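Local coordinates for chitinase (Chromobacterium violaceum, PDB 4TXG), which probably hydrolyses the glycosidic bonds of chitin as a family 18 glycoside hydrolase and also carries regions likely to bind carbohydrate, at residues 126-132 with 350-355; 398-404 with 464-468; 683-689 with 746-751; 699-704 with 759-764. One frame throughout, in Å; residues are numbered along the deposited sequence.

In the fold
Contact 1 sets the loop before strand 155-161 on helix 338-360 of the family 18 barrel. Contact 2 is on the barrel's rim, and contacts 3 and 4 are in the Chitinase C region that follows. Contact 2 joins the loop after strand 391-395 to the segment around strand 466-468, and its centre is about 39 Å from that of contact 1, across the chain's centre. In the C-terminal region, contacts 3 and 4 alternate along the sequence, with centres about 29 Å apart. They lie towards the two ends of strand 752-758. Contact 4 also meets helix 441-448, so it ties this region to the barrel. None of the four contacts touches another.

Contact 1. Residues 126-132 with 350-355; sequences LAQTQGV and RDRLDR
T129 and D354 pin the loop before strand 155-161 to helix 338-360, which runs between strands 308-312 and 365-371 of the beta/alpha barrel. One carboxylate oxygen, D354 OD2, does the gripping. It accepts from T129 OG1 at 2.7 Å and from T129 N at 3.2 Å, and the two donors come from opposite faces of the carboxylate plane. T129 can offer both because OG1 stands beside its own backbone N (chi1 -59°).

The other oxygen faces R350 of the same helix. R350 NE meets D354 OD1 at 3.0 Å, from above the carboxylate plane, in a salt bridge. The strongest partner of R350 is D390, which it reaches through NH2. The carboxylate of D354 is buried. Its charge is probably balanced by R350, and the two T129 donors help to satisfy OD2.

T129 to V132 forms a type II beta turn, with G131 at its positive phi. V132 N closes the turn on T129 O. V132 CG1 rests 3.6 Å from D354 O, so the turn is also packed on the helix.

The side chain of R355 crosses those of T129 and V132 at about a right angle. Its guanidinium grips D351 side-on, with NE on OD1 at 2.8 Å and NH1 on OD2 at 2.9 Å. T129 CG2 lies over one face of that guanidinium, 4.0 Å from R355 NH1.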
loop_
_atom_site.group_PDB
_atom_site.type_symbol
_atom_site.label_atom_id
_atom_site.label_comp_id
_atom_site.label_asym_id
_atom_site.label_seq_id
_atom_site.Cartn_x
_atom_site.Cartn_y
_atom_site.Cartn_z
ATOM N N LEU A 126 -6.310 -16.502 -1.970
ATOM C CA LEU A 126 -7.025 -15.602 -2.884
ATOM C C LEU A 126 -8.446 -16.100 -3.138
ATOM O O LEU A 126 -8.675 -17.287 -3.382
ATOM C CB LEU A 126 -6.274 -15.453 -4.211
ATOM C CG LEU A 126 -6.858 -14.482 -5.256
ATOM C CD1 LEU A 126 -6.753 -13.030 -4.807
ATOM C CD2 LEU A 126 -6.159 -14.667 -6.599
ATOM N N ALA A 127 -9.409 -15.186 -3.073
ATOM C CA ALA A 127 -10.795 -15.548 -3.310
ATOM C C ALA A 127 -11.059 -15.697 -4.803
ATOM O O ALA A 127 -10.996 -14.722 -5.544
ATOM C CB ALA A 127 -11.720 -14.501 -2.712
ATOM N N GLN A 128 -11.363 -16.908 -5.251
ATOM C CA GLN A 128 -11.687 -17.089 -6.662
ATOM C C GLN A 128 -13.187 -17.006 -6.897
ATOM O O GLN A 128 -13.986 -17.422 -6.063
ATOM C CB GLN A 128 -11.163 -18.423 -7.198
ATOM C CG GLN A 128 -11.409 -18.584 -8.703
ATOM C CD GLN A 128 -11.343 -20.015 -9.180
ATOM O OE1 GLN A 128 -10.575 -20.823 -8.653
ATOM N NE2 GLN A 128 -12.154 -20.343 -10.185
ATOM N N THR A 129 -13.554 -16.456 -8.047
ATOM C CA THR A 129 -14.936 -16.448 -8.498
ATOM C C THR A 129 -15.395 -17.872 -8.805
ATOM O O THR A 129 -14.939 -18.489 -9.772
ATOM C CB THR A 129 -15.097 -15.552 -9.740
ATOM O OG1 THR A 129 -14.679 -14.216 -9.416
ATOM C CG2 THR A 129 -16.544 -15.541 -10.213
ATOM N N GLN A 130 -16.305 -18.389 -7.982
ATOM C CA GLN A 130 -16.712 -19.794 -8.043
ATOM C C GLN A 130 -17.122 -20.288 -9.434
ATOM O O GLN A 130 -17.985 -19.709 -10.095
ATOM C CB GLN A 130 -17.868 -20.053 -7.065
ATOM C CG GLN A 130 -18.393 -21.489 -7.104
ATOM C CD GLN A 130 -19.649 -21.694 -6.267
ATOM O OE1 GLN A 130 -19.574 -21.963 -5.067
ATOM N NE2 GLN A 130 -20.810 -21.578 -6.903
ATOM N N GLY A 131 -16.486 -21.372 -9.866
ATOM C CA GLY A 131 -16.850 -22.040 -11.099
ATOM C C GLY A 131 -16.204 -21.490 -12.359
ATOM O O GLY A 131 -16.132 -22.185 -13.372
ATOM N N VAL A 132 -15.755 -20.239 -12.309
ATOM C CA VAL A 132 -15.135 -19.605 -13.470
ATOM C C VAL A 132 -13.735 -20.166 -13.676
ATOM O O VAL A 132 -12.950 -20.259 -12.729
ATOM C CB VAL A 132 -15.082 -18.067 -13.308
ATOM C CG1 VAL A 132 -14.287 -17.414 -14.448
ATOM C CG2 VAL A 132 -16.508 -17.496 -13.238
ATOM N N ARG A 350 -13.174 -8.118 -8.816
ATOM C CA ARG A 350 -12.640 -9.482 -8.874
ATOM C C ARG A 350 -13.499 -10.357 -9.779
ATOM O O ARG A 350 -12.992 -11.081 -10.636
ATOM C CB ARG A 350 -12.563 -10.086 -7.466
ATOM C CG ARG A 350 -12.108 -11.551 -7.411
ATOM C CD ARG A 350 -10.580 -11.670 -7.475
ATOM N NE ARG A 350 -10.063 -11.585 -8.840
ATOM C CZ ARG A 350 -8.824 -11.207 -9.148
ATOM N NH1 ARG A 350 -8.436 -11.188 -10.422
ATOM N NH2 ARG A 350 -7.974 -10.846 -8.182
ATOM N N ASP A 351 -14.810 -10.264 -9.592
ATOM C CA ASP A 351 -15.758 -11.020 -10.401
ATOM C C ASP A 351 -15.644 -10.658 -11.889
ATOM O O ASP A 351 -15.561 -11.543 -12.749
ATOM C CB ASP A 351 -17.186 -10.770 -9.904
ATOM C CG ASP A 351 -18.229 -11.519 -10.717
ATOM O OD1 ASP A 351 -18.609 -11.026 -11.799
ATOM O OD2 ASP A 351 -18.663 -12.604 -10.275
ATOM N N ARG A 352 -15.633 -9.364 -12.204
ATOM C CA ARG A 352 -15.626 -8.960 -13.605
ATOM C C ARG A 352 -14.302 -9.301 -14.271
ATOM O O ARG A 352 -14.273 -9.741 -15.426
ATOM C CB ARG A 352 -15.898 -7.460 -13.763
ATOM C CG ARG A 352 -17.258 -7.023 -13.252
ATOM C CD ARG A 352 -18.413 -7.744 -13.934
ATOM N NE ARG A 352 -19.677 -7.150 -13.502
ATOM C CZ ARG A 352 -20.333 -7.490 -12.396
ATOM N NH1 ARG A 352 -19.872 -8.452 -11.600
ATOM N NH2 ARG A 352 -21.460 -6.869 -12.083
ATOM N N LEU A 353 -13.203 -9.097 -13.549
ATOM C CA LEU A 353 -11.897 -9.402 -14.121
ATOM C C LEU A 353 -11.675 -10.914 -14.246
ATOM O O LEU A 353 -11.052 -11.363 -15.211
ATOM C CB LEU A 353 -10.784 -8.756 -13.306
ATOM C CG LEU A 353 -10.596 -7.266 -13.616
ATOM C CD1 LEU A 353 -9.344 -6.759 -12.942
ATOM C CD2 LEU A 353 -10.521 -7.027 -15.105
ATOM N N ASP A 354 -12.183 -11.700 -13.298
ATOM C CA ASP A 354 -12.091 -13.158 -13.415
ATOM C C ASP A 354 -12.851 -13.662 -14.642
ATOM O O ASP A 354 -12.355 -14.502 -15.378
ATOM C CB ASP A 354 -12.633 -13.867 -12.163
ATOM C CG ASP A 354 -11.645 -13.853 -10.995
ATOM O OD1 ASP A 354 -10.494 -13.416 -11.175
ATOM O OD2 ASP A 354 -12.035 -14.288 -9.891
ATOM N N ARG A 355 -14.068 -13.162 -14.849
ATOM C CA ARG A 355 -14.852 -13.573 -16.013
ATOM C C ARG A 355 -14.194 -13.141 -17.319
ATOM O O ARG A 355 -14.159 -13.913 -18.280
ATOM C CB ARG A 355 -16.266 -13.007 -15.935
ATOM C CG ARG A 355 -17.059 -13.572 -14.778
ATOM C CD ARG A 355 -18.471 -13.020 -14.725
ATOM N NE ARG A 355 -19.046 -13.273 -13.408
ATOM C CZ ARG A 355 -19.634 -14.407 -13.058
ATOM N NH1 ARG A 355 -20.117 -14.550 -11.828
ATOM N NH2 ARG A 355 -19.745 -15.397 -13.939
#

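Contact 2. Residues 398-404 with 464-468; sequences DLHGAWN and YTRGW. With CS (cesium ion), chain M.
The W468 indole carries A402 over one face, with A402 CB 4.2 Å from the centroid of the five-membered ring in a CH-pi contact. At the indole edge, W468 NE1 gives a nearly straight bond to N404 O (2.9 Å, 172°), in the ring plane. That bond helps to fix the rotation of the ring beside the G401-N404 type I turn.

The W403 ring has G401 CA over one face. R466 NE comes to its edge, 3.8 Å from W403 CZ3, with the guanidinium almost perpendicular to the ring. The R466 guanidinium has Y464 CE2 over one face and the D398 carboxylate at its edge. The grip on D398 is side-on: R466 NE to D398 OD1 at 2.9 Å, and R466 NH2 to D398 OD2 at 2.8 Å. N410 also donates to D398 OD1, and S519 pairs with R466 NH1.

A cesium ion lies 3.1 Å from Y464 OH and, at a longer 3.6 Å, near D398 OD2. Two waters also bind it.

Aspartate and arginine thus link the loop after strand 391-395 to the segment around strand 466-468, which follows strand 457-462. This is the rim at the C-terminal ends of the barrel strands, where family 18 chitinases have their substrate cleft.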
loop_
_atom_site.group_PDB
_atom_site.type_symbol
_atom_site.label_atom_id
_atom_site.label_comp_id
_atom_site.label_asym_id
_atom_site.label_seq_id
_atom_site.Cartn_x
_atom_site.Cartn_y
_atom_site.Cartn_z
ATOM N N ASP A 398 5.666 8.433 3.648
ATOM C CA ASP A 398 4.876 9.555 4.157
ATOM C C ASP A 398 4.314 9.270 5.547
ATOM O O ASP A 398 3.202 9.694 5.876
ATOM C CB ASP A 398 3.746 9.913 3.193
ATOM C CG ASP A 398 4.248 10.659 1.975
ATOM O OD1 ASP A 398 5.429 11.060 1.968
ATOM O OD2 ASP A 398 3.458 10.862 1.032
ATOM N N LEU A 399 5.097 8.574 6.370
ATOM C CA LEU A 399 4.732 8.325 7.764
ATOM C C LEU A 399 4.923 9.594 8.596
ATOM O O LEU A 399 4.261 9.782 9.620
ATOM C CB LEU A 399 5.572 7.179 8.353
ATOM C CG LEU A 399 5.359 5.806 7.704
ATOM C CD1 LEU A 399 6.337 4.774 8.258
ATOM C CD2 LEU A 399 3.922 5.355 7.902
ATOM N N HIS A 400 5.835 10.450 8.143
ATOM C CA HIS A 400 6.062 11.776 8.716
ATOM C C HIS A 400 6.318 12.760 7.575
ATOM O O HIS A 400 6.851 12.383 6.535
ATOM C CB HIS A 400 7.251 11.773 9.691
ATOM C CG HIS A 400 6.958 11.092 10.988
ATOM N ND1 HIS A 400 6.050 11.587 11.898
ATOM C CD2 HIS A 400 7.442 9.944 11.529
ATOM C CE1 HIS A 400 5.980 10.778 12.940
ATOM N NE2 HIS A 400 6.821 9.774 12.740
ATOM N N GLY A 401 5.945 14.016 7.777
ATOM C CA GLY A 401 6.051 15.026 6.735
ATOM C C GLY A 401 5.541 16.349 7.265
ATOM O O GLY A 401 5.009 16.404 8.373
ATOM N N ALA A 402 5.664 17.406 6.467
ATOM C CA ALA A 402 5.453 18.758 6.976
ATOM C C ALA A 402 3.982 19.174 7.086
ATOM O O ALA A 402 3.681 20.336 7.378
ATOM C CB ALA A 402 6.216 19.750 6.115
ATOM N N TRP A 403 3.070 18.233 6.884
ATOM C CA TRP A 403 1.667 18.455 7.236
ATOM C C TRP A 403 1.502 18.546 8.761
ATOM O O TRP A 403 0.497 19.064 9.252
ATOM C CB TRP A 403 0.781 17.344 6.660
ATOM C CG TRP A 403 1.344 15.966 6.854
ATOM C CD1 TRP A 403 1.152 15.150 7.927
ATOM C CD2 TRP A 403 2.195 15.246 5.950
ATOM N NE1 TRP A 403 1.827 13.967 7.749
ATOM C CE2 TRP A 403 2.473 14.000 6.544
ATOM C CE3 TRP A 403 2.742 15.532 4.693
ATOM C CZ2 TRP A 403 3.273 13.043 5.927
ATOM C CZ3 TRP A 403 3.543 14.579 4.084
ATOM C CH2 TRP A 403 3.800 13.351 4.701
ATOM N N ASN A 404 2.484 18.055 9.511
ATOM C CA ASN A 404 2.520 18.359 10.943
ATOM C C ASN A 404 3.935 18.630 11.438
ATOM O O ASN A 404 4.895 18.593 10.672
ATOM C CB ASN A 404 1.845 17.251 11.766
ATOM C CG ASN A 404 2.572 15.919 11.696
ATOM O OD1 ASN A 404 3.780 15.846 11.878
ATOM N ND2 ASN A 404 1.819 14.850 11.441
ATOM N N TYR A 464 11.928 9.897 -2.952
ATOM C CA TYR A 464 11.777 11.341 -2.823
ATOM C C TYR A 464 11.942 11.696 -1.349
ATOM O O TYR A 464 11.923 10.823 -0.490
ATOM C CB TYR A 464 10.407 11.808 -3.329
ATOM C CG TYR A 464 9.284 11.220 -2.504
ATOM C CD1 TYR A 464 8.744 9.982 -2.829
ATOM C CD2 TYR A 464 8.801 11.870 -1.366
ATOM C CE1 TYR A 464 7.743 9.421 -2.071
ATOM C CE2 TYR A 464 7.792 11.308 -0.597
ATOM C CZ TYR A 464 7.274 10.079 -0.953
ATOM O OH TYR A 464 6.273 9.502 -0.200
ATOM N N THR A 465 12.084 12.983 -1.072
ATOM C CA THR A 465 12.227 13.472 0.293
ATOM C C THR A 465 10.973 14.175 0.794
ATOM O O THR A 465 10.116 14.591 0.004
ATOM C CB THR A 465 13.385 14.489 0.402
ATOM O OG1 THR A 465 13.020 15.676 -0.312
ATOM C CG2 THR A 465 14.661 13.920 -0.195
ATOM N N ARG A 466 10.880 14.298 2.113
ATOM C CA ARG A 466 10.018 15.291 2.757
ATOM C C ARG A 466 10.923 16.051 3.711
ATOM O O ARG A 466 11.953 15.531 4.139
ATOM C CB ARG A 466 8.856 14.659 3.525
ATOM C CG ARG A 466 7.905 13.798 2.710
ATOM C CD ARG A 466 7.134 14.577 1.660
ATOM N NE ARG A 466 5.949 13.823 1.261
ATOM C CZ ARG A 466 5.180 14.139 0.228
ATOM N NH1 ARG A 466 5.476 15.196 -0.521
ATOM N NH2 ARG A 466 4.119 13.394 -0.054
ATOM N N GLY A 467 10.562 17.276 4.058
ATOM C CA GLY A 467 11.462 18.043 4.897
ATOM C C GLY A 467 10.843 19.266 5.544
ATOM O O GLY A 467 9.830 19.787 5.068
ATOM N N TRP A 468 11.488 19.710 6.620
ATOM C CA TRP A 468 11.077 20.856 7.433
ATOM C C TRP A 468 12.209 21.880 7.521
ATOM O O TRP A 468 13.378 21.520 7.406
ATOM C CB TRP A 468 10.731 20.435 8.863
ATOM C CG TRP A 468 9.626 19.437 9.076
ATOM C CD1 TRP A 468 8.374 19.703 9.557
ATOM C CD2 TRP A 468 9.689 18.012 8.891
ATOM N NE1 TRP A 468 7.646 18.536 9.663
ATOM C CE2 TRP A 468 8.430 17.485 9.257
ATOM C CE3 TRP A 468 10.681 17.131 8.437
ATOM C CZ2 TRP A 468 8.136 16.125 9.187
ATOM C CZ3 TRP A 468 10.388 15.775 8.362
ATOM C CH2 TRP A 468 9.120 15.285 8.728
HETATM CS CS CS M . 3.932 9.391 -2.173
HETATM O O HOH W 1 1.886 7.057 -3.306
HETATM O O HOH W 2 2.879 11.950 -3.308
#

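Contact 3. Residues 683-689 with 746-751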
loop_
_atom_site.group_PDB
_atom_site.type_symbol
_atom_site.label_atom_id
_atom_site.label_comp_id
_atom_site.label_asym_id
_atom_site.label_seq_id
_atom_site.Cartn_x
_atom_site.Cartn_y
_atom_site.Cartn_z
ATOM N N ASN A 683 -21.737 -22.522 13.167
ATOM C CA ASN A 683 -21.562 -23.940 12.907
ATOM C C ASN A 683 -22.382 -24.349 11.681
ATOM O O ASN A 683 -23.601 -24.439 11.753
ATOM C CB ASN A 683 -21.961 -24.748 14.147
ATOM C CG ASN A 683 -21.835 -26.242 13.942
ATOM O OD1 ASN A 683 -21.277 -26.697 12.946
ATOM N ND2 ASN A 683 -22.338 -27.018 14.901
ATOM N N ARG A 684 -21.715 -24.568 10.549
ATOM C CA ARG A 684 -22.412 -25.014 9.335
ATOM C C ARG A 684 -22.200 -26.501 9.064
ATOM O O ARG A 684 -22.418 -26.984 7.949
ATOM C CB ARG A 684 -21.962 -24.204 8.119
ATOM C CG ARG A 684 -22.161 -22.702 8.268
ATOM C CD ARG A 684 -21.800 -21.966 6.984
ATOM N NE ARG A 684 -21.442 -20.576 7.243
ATOM C CZ ARG A 684 -20.202 -20.098 7.166
ATOM N NH1 ARG A 684 -19.189 -20.890 6.821
ATOM N NH2 ARG A 684 -19.974 -18.820 7.423
ATOM N N SER A 685 -21.760 -27.233 10.078
ATOM C CA SER A 685 -21.765 -28.686 9.978
ATOM C C SER A 685 -23.146 -29.204 10.370
ATOM O O SER A 685 -24.024 -28.417 10.730
ATOM C CB SER A 685 -20.691 -29.298 10.873
ATOM O OG SER A 685 -21.121 -29.302 12.221
ATOM N N GLN A 686 -23.331 -30.520 10.305
ATOM C CA GLN A 686 -24.550 -31.157 10.790
ATOM C C GLN A 686 -24.316 -31.793 12.161
ATOM O O GLN A 686 -25.096 -32.641 12.603
ATOM C CB GLN A 686 -25.040 -32.217 9.802
ATOM C CG GLN A 686 -25.320 -31.690 8.407
ATOM C CD GLN A 686 -25.950 -32.745 7.518
ATOM O OE1 GLN A 686 -26.586 -33.683 8.002
ATOM N NE2 GLN A 686 -25.774 -32.602 6.211
ATOM N N THR A 687 -23.233 -31.388 12.820
ATOM C CA THR A 687 -22.899 -31.895 14.151
ATOM C C THR A 687 -23.045 -30.817 15.214
ATOM O O THR A 687 -22.797 -29.644 14.952
ATOM C CB THR A 687 -21.448 -32.413 14.234
ATOM O OG1 THR A 687 -20.548 -31.302 14.319
ATOM C CG2 THR A 687 -21.091 -33.227 13.031
ATOM N N THR A 688 -23.434 -31.218 16.418
ATOM C CA THR A 688 -23.399 -30.311 17.557
ATOM C C THR A 688 -21.954 -30.199 18.044
ATOM O O THR A 688 -21.297 -31.212 18.251
ATOM C CB THR A 688 -24.296 -30.811 18.714
ATOM O OG1 THR A 688 -25.635 -30.991 18.245
ATOM C CG2 THR A 688 -24.296 -29.818 19.865
ATOM N N LEU A 689 -21.448 -28.982 18.205
ATOM C CA LEU A 689 -20.139 -28.813 18.825
ATOM C C LEU A 689 -20.327 -28.790 20.332
ATOM O O LEU A 689 -21.002 -27.904 20.856
ATOM C CB LEU A 689 -19.461 -27.529 18.351
ATOM C CG LEU A 689 -19.406 -27.297 16.843
ATOM C CD1 LEU A 689 -18.734 -25.955 16.544
ATOM C CD2 LEU A 689 -18.678 -28.433 16.144
ATOM N N SER A 746 -23.041 -25.834 24.258
ATOM C CA SER A 746 -22.814 -26.406 22.938
ATOM C C SER A 746 -23.147 -25.396 21.849
ATOM O O SER A 746 -23.779 -24.365 22.117
ATOM C CB SER A 746 -23.652 -27.672 22.760
ATOM O OG SER A 746 -25.039 -27.402 22.955
ATOM N N LEU A 747 -22.714 -25.685 20.623
ATOM C CA LEU A 747 -23.100 -24.880 19.471
ATOM C C LEU A 747 -23.766 -25.800 18.465
ATOM O O LEU A 747 -23.095 -26.631 17.846
ATOM C CB LEU A 747 -21.895 -24.186 18.839
ATOM C CG LEU A 747 -22.259 -23.239 17.691
ATOM C CD1 LEU A 747 -23.189 -22.153 18.194
ATOM C CD2 LEU A 747 -21.006 -22.633 17.060
ATOM N N GLY A 748 -25.079 -25.664 18.317
ATOM C CA GLY A 748 -25.852 -26.585 17.497
ATOM C C GLY A 748 -25.612 -26.423 16.010
ATOM O O GLY A 748 -25.125 -25.386 15.561
ATOM N N ALA A 749 -25.954 -27.458 15.245
ATOM C CA ALA A 749 -25.847 -27.403 13.790
ATOM C C ALA A 749 -26.654 -26.230 13.240
ATOM O O ALA A 749 -27.830 -26.062 13.577
ATOM C CB ALA A 749 -26.320 -28.716 13.173
ATOM N N GLY A 750 -26.008 -25.413 12.413
ATOM C CA GLY A 750 -26.663 -24.279 11.780
ATOM C C GLY A 750 -26.746 -23.042 12.660
ATOM O O GLY A 750 -27.251 -22.005 12.229
ATOM N N GLN A 751 -26.248 -23.143 13.891
ATOM C CA GLN A 751 -26.413 -22.067 14.867
ATOM C C GLN A 751 -25.176 -21.188 15.017
ATOM O O GLN A 751 -24.072 -21.581 14.639
ATOM C CB GLN A 751 -26.784 -22.646 16.233
ATOM C CG GLN A 751 -27.983 -23.571 16.187
ATOM C CD GLN A 751 -29.133 -22.968 15.406
ATOM O OE1 GLN A 751 -29.565 -21.848 15.681
ATOM N NE2 GLN A 751 -29.627 -23.704 14.416
HETATM O O HOH W 3 -27.123 -29.837 16.231
#
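L747 O is held by two donors, L689 N at 2.9 Å and the side-chain amide of N683, whose ND2 is 3.1 Å away. They come from opposite faces of the carbonyl plane. L747 N returns a bond to L689 O at 2.8 Å, which completes a single antiparallel, hydrogen-bonded bridge.

N683 is the hub of the contact. With CG anti to its backbone N (chi1 179°), its amide points into the loop. ND2 also donates to T687 O at 2.7 Å, nearly along that carbonyl's axis. On the other side of the amide, OD1 accepts from S685 N in an Asx turn and from S685 OG. S685 OG in turn accepts from T687 N, an ST turn. These bonds hold the N683 amide in one orientation.

The backbone of N683 is gripped too. Its N donates to Q751 O (2.9 Å, 169°), and its O accepts from G750 N at 2.7 Å. G750 belongs to the type II turn from G748 to Q751. Both bonds lie at the end of strand 678-683, just before strand 752-758 begins beside it.

Apolar contacts are fewer. L689 and L747 lie side by side, with L689 CD1 4.1 Å from L747 CD2. A water bridges T688 OG1 and A749 N at the outer side. The two loops are therefore joined mainly by directional polar bonds, which probably set their relative position more than apolar packing does.

Contact 4. Residues 699-704 with 759-764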
loop_
_atom_site.group_PDB
_atom_site.type_symbol
_atom_site.label_atom_id
_atom_site.label_comp_id
_atom_site.label_asym_id
_atom_site.label_seq_id
_atom_site.Cartn_x
_atom_site.Cartn_y
_atom_site.Cartn_z
ATOM N N VAL A 699 -3.633 -14.191 15.189
ATOM C CA VAL A 699 -3.799 -12.745 15.168
ATOM C C VAL A 699 -2.440 -12.131 14.842
ATOM O O VAL A 699 -1.441 -12.508 15.457
ATOM C CB VAL A 699 -4.331 -12.239 16.526
ATOM C CG1 VAL A 699 -4.481 -10.721 16.540
ATOM C CG2 VAL A 699 -5.668 -12.920 16.828
ATOM N N PRO A 700 -2.383 -11.214 13.862
ATOM C CA PRO A 700 -1.057 -10.668 13.538
ATOM C C PRO A 700 -0.472 -9.891 14.715
ATOM O O PRO A 700 -1.215 -9.354 15.539
ATOM C CB PRO A 700 -1.333 -9.743 12.348
ATOM C CG PRO A 700 -2.785 -9.335 12.519
ATOM C CD PRO A 700 -3.464 -10.567 13.098
ATOM N N THR A 701 0.852 -9.853 14.788
ATOM C CA THR A 701 1.550 -9.205 15.892
ATOM C C THR A 701 1.520 -7.677 15.818
ATOM O O THR A 701 2.177 -7.004 16.606
ATOM C CB THR A 701 3.018 -9.654 15.937
ATOM O OG1 THR A 701 3.581 -9.528 14.621
ATOM C CG2 THR A 701 3.123 -11.118 16.405
ATOM N N SER A 702 0.784 -7.137 14.853
ATOM C CA SER A 702 0.505 -5.703 14.829
ATOM C C SER A 702 -0.248 -5.286 16.097
ATOM O O SER A 702 -0.102 -4.151 16.563
ATOM C CB SER A 702 -0.299 -5.327 13.567
ATOM O OG SER A 702 -1.489 -6.114 13.459
ATOM N N ALA A 703 -1.030 -6.207 16.666
ATOM C CA ALA A 703 -1.698 -5.948 17.943
ATOM C C ALA A 703 -0.914 -6.609 19.050
ATOM O O ALA A 703 -0.394 -7.716 18.869
ATOM C CB ALA A 703 -3.137 -6.469 17.934
ATOM N N PRO A 704 -0.818 -5.938 20.202
ATOM C CA PRO A 704 -0.146 -6.513 21.371
ATOM C C PRO A 704 -0.778 -7.837 21.769
ATOM O O PRO A 704 -1.962 -8.056 21.525
ATOM C CB PRO A 704 -0.358 -5.459 22.462
ATOM C CG PRO A 704 -0.659 -4.201 21.743
ATOM C CD PRO A 704 -1.317 -4.575 20.455
ATOM N N TYR A 759 -8.913 -5.683 21.491
ATOM C CA TYR A 759 -7.473 -5.592 21.252
ATOM C C TYR A 759 -7.118 -4.124 20.981
ATOM O O TYR A 759 -8.012 -3.285 20.849
ATOM C CB TYR A 759 -7.035 -6.506 20.104
ATOM C CG TYR A 759 -7.834 -6.363 18.826
ATOM C CD1 TYR A 759 -9.023 -7.063 18.634
ATOM C CD2 TYR A 759 -7.380 -5.554 17.796
ATOM C CE1 TYR A 759 -9.755 -6.934 17.456
ATOM C CE2 TYR A 759 -8.102 -5.420 16.623
ATOM C CZ TYR A 759 -9.289 -6.111 16.460
ATOM O OH TYR A 759 -9.994 -5.978 15.285
ATOM N N TYR A 760 -5.827 -3.806 20.909
ATOM C CA TYR A 760 -5.419 -2.411 21.082
ATOM C C TYR A 760 -4.783 -1.715 19.889
ATOM O O TYR A 760 -4.692 -0.485 19.884
ATOM C CB TYR A 760 -4.486 -2.311 22.289
ATOM C CG TYR A 760 -5.280 -2.511 23.545
ATOM C CD1 TYR A 760 -6.039 -1.471 24.067
ATOM C CD2 TYR A 760 -5.338 -3.751 24.167
ATOM C CE1 TYR A 760 -6.801 -1.645 25.196
ATOM C CE2 TYR A 760 -6.108 -3.933 25.307
ATOM C CZ TYR A 760 -6.832 -2.874 25.812
ATOM O OH TYR A 760 -7.595 -3.028 26.946
ATOM N N LEU A 761 -4.359 -2.473 18.883
ATOM C CA LEU A 761 -3.946 -1.886 17.610
ATOM C C LEU A 761 -4.604 -2.663 16.474
ATOM O O LEU A 761 -4.992 -3.824 16.659
ATOM C CB LEU A 761 -2.421 -1.883 17.459
ATOM C CG LEU A 761 -1.672 -0.810 18.269
ATOM C CD1 LEU A 761 -0.164 -1.081 18.281
ATOM C CD2 LEU A 761 -1.959 0.579 17.723
ATOM N N PRO A 762 -4.734 -2.036 15.293
ATOM C CA PRO A 762 -5.465 -2.703 14.210
ATOM C C PRO A 762 -4.874 -4.039 13.765
ATOM O O PRO A 762 -3.657 -4.255 13.841
ATOM C CB PRO A 762 -5.395 -1.679 13.072
ATOM C CG PRO A 762 -5.364 -0.347 13.800
ATOM C CD PRO A 762 -4.446 -0.625 14.974
ATOM N N ILE A 763 -5.764 -4.926 13.313
ATOM C CA ILE A 763 -5.388 -6.193 12.694
ATOM C C ILE A 763 -6.194 -6.406 11.421
ATOM O O ILE A 763 -7.275 -5.825 11.249
ATOM C CB ILE A 763 -5.639 -7.409 13.633
ATOM C CG1 ILE A 763 -7.143 -7.611 13.828
ATOM C CG2 ILE A 763 -4.909 -7.233 14.980
ATOM C CD1 ILE A 763 -7.511 -8.825 14.673
ATOM N N SER A 764 -5.654 -7.220 10.519
ATOM C CA SER A 764 -6.434 -7.774 9.420
ATOM C C SER A 764 -6.641 -9.257 9.718
ATOM O O SER A 764 -6.088 -9.790 10.692
ATOM C CB SER A 764 -5.747 -7.570 8.062
ATOM O OG SER A 764 -4.502 -8.249 7.990
HETATM O O HOH W 4 -4.096 -6.145 21.678
#
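A703 and I763 make the tight part of this contact, with A703 CB 3.5 Å from I763 CG2. The same methyl of I763 meets V699 CG1 at 3.8 Å. It faces these residues because CG2 stands anti to the carbonyl carbon while CG1 sits between the backbone N and the carbonyl carbon (chi1 68°). The ring of P700 crosses I763 at about a right angle, and P700 CG comes to 3.6 Å from I763 CB. I763 CD1 lies over one face of the Y759 ring, so I763 is packed on several sides.

One polar bond spans this region. S702 OG donates to P762 O at 2.9 Å, in the carbonyl plane. S702 lies in the type I turn from P700 to A703, and the turn brings its hydroxyl to the P762 carbonyl. L761 CB is close by, 3.4 Å from S702 O. The backbone N and O of L761 are buried here and find no partner in the model.

The packing is looser around P704. P704 CG is 4.3 Å from Y760 CB, and P704 CD is 4.2 Å from L761 CB. A water completes the link there, donating to P704 O at 2.9 Å and accepting from Y760 N. Y760 is the partly exposed residue of the contact.

V699, on strand 694-700, touches V737 of the neighbouring strand 734-740, while Y759 and I763 touch L663 of strand 659-664 in the other sheet. Helix 441-448 of the barrel packs against the contact, with W443 on L761 and Y447 on S702 and P762.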